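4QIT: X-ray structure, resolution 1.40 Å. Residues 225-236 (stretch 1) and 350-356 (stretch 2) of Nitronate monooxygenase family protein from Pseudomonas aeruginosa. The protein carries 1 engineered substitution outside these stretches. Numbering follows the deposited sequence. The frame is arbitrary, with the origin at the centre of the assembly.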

# COMPACT_ATOMS: atom_id res chain seq x y z
N ILE A 225 -8.62 7.39 -2.27
CA ILE A 225 -9.60 8.29 -1.65
C ILE A 225 -10.85 8.38 -2.53
O ILE A 225 -10.78 8.75 -3.70
CB ILE A 225 -8.95 9.67 -1.44
CG1 ILE A 225 -7.79 9.52 -0.45
CG2 ILE A 225 -9.99 10.67 -0.92
CD1 ILE A 225 -6.86 10.72 -0.39
N MET A 226 -12.01 8.02 -1.96
CA MET A 226 -13.24 7.82 -2.74
C MET A 226 -14.44 8.57 -2.16
O MET A 226 -15.51 8.61 -2.76
CB MET A 226 -13.58 6.33 -2.79
CG MET A 226 -12.49 5.46 -3.44
SD MET A 226 -12.24 5.86 -5.18
CE MET A 226 -13.77 5.24 -5.84
N ASP A 227 -14.27 9.14 -0.97
CA ASP A 227 -15.39 9.79 -0.29
C ASP A 227 -14.88 10.82 0.72
O ASP A 227 -13.67 10.96 0.92
CB ASP A 227 -16.34 8.75 0.34
CG ASP A 227 -15.65 7.84 1.34
OD1 ASP A 227 -14.56 8.16 1.84
OD2 ASP A 227 -16.23 6.78 1.66
N GLY A 228 -15.80 11.56 1.34
CA GLY A 228 -15.37 12.60 2.26
C GLY A 228 -14.65 12.08 3.49
O GLY A 228 -13.80 12.78 4.04
N ARG A 229 -14.99 10.88 3.95
CA ARG A 229 -14.25 10.24 5.04
C ARG A 229 -12.78 10.07 4.67
O ARG A 229 -11.89 10.35 5.49
CB ARG A 229 -14.87 8.89 5.43
CG ARG A 229 -16.08 8.99 6.35
CD ARG A 229 -16.47 7.60 6.80
NE ARG A 229 -17.63 7.58 7.69
CZ ARG A 229 -17.54 7.61 9.02
NH1 ARG A 229 -16.36 7.67 9.61
NH2 ARG A 229 -18.64 7.58 9.76
N GLY A 230 -12.51 9.62 3.45
CA GLY A 230 -11.14 9.53 2.94
C GLY A 230 -10.44 10.88 2.89
O GLY A 230 -9.26 11.00 3.23
N ILE A 231 -11.17 11.92 2.48
CA ILE A 231 -10.61 13.26 2.47
C ILE A 231 -10.26 13.73 3.89
O ILE A 231 -9.17 14.23 4.13
CB ILE A 231 -11.56 14.27 1.78
CG1 ILE A 231 -11.92 13.77 0.38
CG2 ILE A 231 -10.90 15.64 1.73
CD1 ILE A 231 -12.79 14.75 -0.41
N ARG A 232 -11.19 13.53 4.82
CA ARG A 232 -10.96 13.90 6.21
C ARG A 232 -9.75 13.17 6.77
O ARG A 232 -8.95 13.77 7.48
CB ARG A 232 -12.22 13.66 7.04
CG ARG A 232 -13.35 14.63 6.70
CD ARG A 232 -14.69 14.21 7.32
NE ARG A 232 -14.64 14.19 8.78
CZ ARG A 232 -14.95 15.23 9.55
NH1 ARG A 232 -15.36 16.37 9.01
NH2 ARG A 232 -14.88 15.13 10.87
N ALA A 233 -9.61 11.89 6.43
CA ALA A 233 -8.46 11.12 6.91
C ALA A 233 -7.15 11.69 6.37
O ALA A 233 -6.18 11.84 7.11
CB ALA A 233 -8.60 9.64 6.55
N ALA A 234 -7.13 12.01 5.07
CA ALA A 234 -5.96 12.63 4.45
C ALA A 234 -5.58 13.93 5.16
O ALA A 234 -4.40 14.20 5.42
CB ALA A 234 -6.22 12.90 2.99
N LEU A 235 -6.59 14.75 5.47
CA LEU A 235 -6.33 15.99 6.18
C LEU A 235 -5.80 15.75 7.60
O LEU A 235 -4.93 16.48 8.07
CB LEU A 235 -7.59 16.86 6.20
CG LEU A 235 -8.16 17.20 4.82
CD1 LEU A 235 -9.37 18.11 4.95
CD2 LEU A 235 -7.10 17.85 3.94
N GLU A 236 -6.32 14.75 8.30
CA GLU A 236 -5.78 14.41 9.60
C GLU A 236 -4.30 14.03 9.52
O GLU A 236 -3.53 14.32 10.43
CB GLU A 236 -6.58 13.27 10.26
CG GLU A 236 -7.96 13.70 10.76
CD GLU A 236 -7.91 14.65 11.94
OE1 GLU A 236 -6.82 14.82 12.53
OE2 GLU A 236 -8.96 15.22 12.30
N THR A 350 -21.11 16.39 -3.44
CA THR A 350 -21.30 15.30 -2.49
C THR A 350 -20.06 15.09 -1.63
O THR A 350 -20.15 14.89 -0.41
CB THR A 350 -21.68 14.00 -3.22
OG1 THR A 350 -22.92 14.19 -3.93
CG2 THR A 350 -21.84 12.86 -2.24
N LEU A 351 -18.89 15.12 -2.26
CA LEU A 351 -17.63 15.03 -1.53
C LEU A 351 -17.46 16.15 -0.52
O LEU A 351 -16.97 15.91 0.59
CB LEU A 351 -16.45 15.02 -2.51
CG LEU A 351 -16.37 13.78 -3.40
CD1 LEU A 351 -15.32 14.01 -4.47
CD2 LEU A 351 -16.04 12.53 -2.60
N VAL A 352 -17.86 17.36 -0.88
CA VAL A 352 -17.78 18.48 0.05
C VAL A 352 -18.72 18.30 1.24
O VAL A 352 -18.35 18.58 2.38
CB VAL A 352 -18.07 19.82 -0.66
CG1 VAL A 352 -18.18 20.96 0.35
CG2 VAL A 352 -16.98 20.11 -1.69
N GLU A 353 -19.94 17.82 0.98
CA GLU A 353 -20.88 17.55 2.06
C GLU A 353 -20.31 16.49 3.00
O GLU A 353 -20.40 16.61 4.23
CB GLU A 353 -22.23 17.08 1.50
CG GLU A 353 -23.30 16.87 2.57
CD GLU A 353 -24.52 16.13 2.06
OE1 GLU A 353 -24.67 16.01 0.82
OE2 GLU A 353 -25.34 15.67 2.89
N GLU A 354 -19.71 15.45 2.43
CA GLU A 354 -19.11 14.38 3.22
C GLU A 354 -17.89 14.88 4.01
O GLU A 354 -17.66 14.45 5.13
CB GLU A 354 -18.75 13.18 2.32
CG GLU A 354 -19.96 12.46 1.74
CD GLU A 354 -19.64 11.43 0.66
OE1 GLU A 354 -18.49 11.38 0.15
OE2 GLU A 354 -20.57 10.67 0.30
N LEU A 355 -17.14 15.80 3.42
CA LEU A 355 -15.96 16.40 4.07
C LEU A 355 -16.35 17.23 5.29
O LEU A 355 -15.66 17.22 6.32
CB LEU A 355 -15.17 17.24 3.06
CG LEU A 355 -14.11 18.22 3.58
CD1 LEU A 355 -13.05 17.50 4.41
CD2 LEU A 355 -13.46 18.97 2.42
N ARG A 356 -17.46 17.95 5.19
CA ARG A 356 -17.93 18.77 6.30
C ARG A 356 -18.39 17.93 7.48
O ARG A 356 -18.30 18.36 8.63
CB ARG A 356 -19.05 19.69 5.84
CG ARG A 356 -18.58 20.81 4.95
CD ARG A 356 -19.76 21.46 4.25
NE ARG A 356 -19.35 22.62 3.47
CZ ARG A 356 -20.10 23.20 2.54
NH1 ARG A 356 -21.31 22.71 2.25
NH2 ARG A 356 -19.65 24.25 1.88

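Two helices, 228-236 and a helix that includes 350-355 and begins earlier in the chain, cross at 56° between their N-to-C directions, with axes 8.0 Å apart at closest approach. The backbones come closest at Gly228, whose CA lies 4.3 Å from Leu355 CA; the same CA is 3.8 Å from Leu355 N. An ideal CB built on Gly228 would fall 2.2 Å from Glu354 CB and 2.5 Å from Leu355 N, both clashes, so the absence of a side chain is what permits this approach.

The start of the first helix leaves amides without an i-4 carbonyl partner, and two of them are satisfied by carboxylates. Gly230 N donates to Asp227 OD1 (3.0 Å, N-H...O angle 161°), the capping bond of the N-cap residue, whose chi1 of 59° (p) turns the carboxylate back over the first turn. Gly228 N is served from the other stretch: it donates to Glu354 OE1 at 2.9 Å with an angle of 158°. The Glu354 CA-to-CB bond points toward stretch 1, which suits that reach. Regular helical bonding then takes over, with Ile231 N to Asp227 O at 3.1 Å.

Around Leu355 the roles reverse, and a side chain of stretch 1 supplies the donor. Arg232 NH1 bonds Leu355 O at 2.8 Å and 160°, with the oxygen at the guanidinium edge, near its plane, where N-H groups point. Arg232 NE and NH2 find partners elsewhere in the structure. Leu355 N, by contrast, is satisfied within its own helix by Leu351 O (2.8 Å).

Apolar packing accompanies these bonds. Leu355 CD1 lies 3.9 Å from Ile231 CG2 and 3.8 Å from Leu235 CD1, and Leu355 has the largest area covered by the opposing stretch, 90 Å². Leu351 CD2 also touches the backbone, 3.6 Å from Asp227 CA. In total, the contact buries 399 Å², both sides summed.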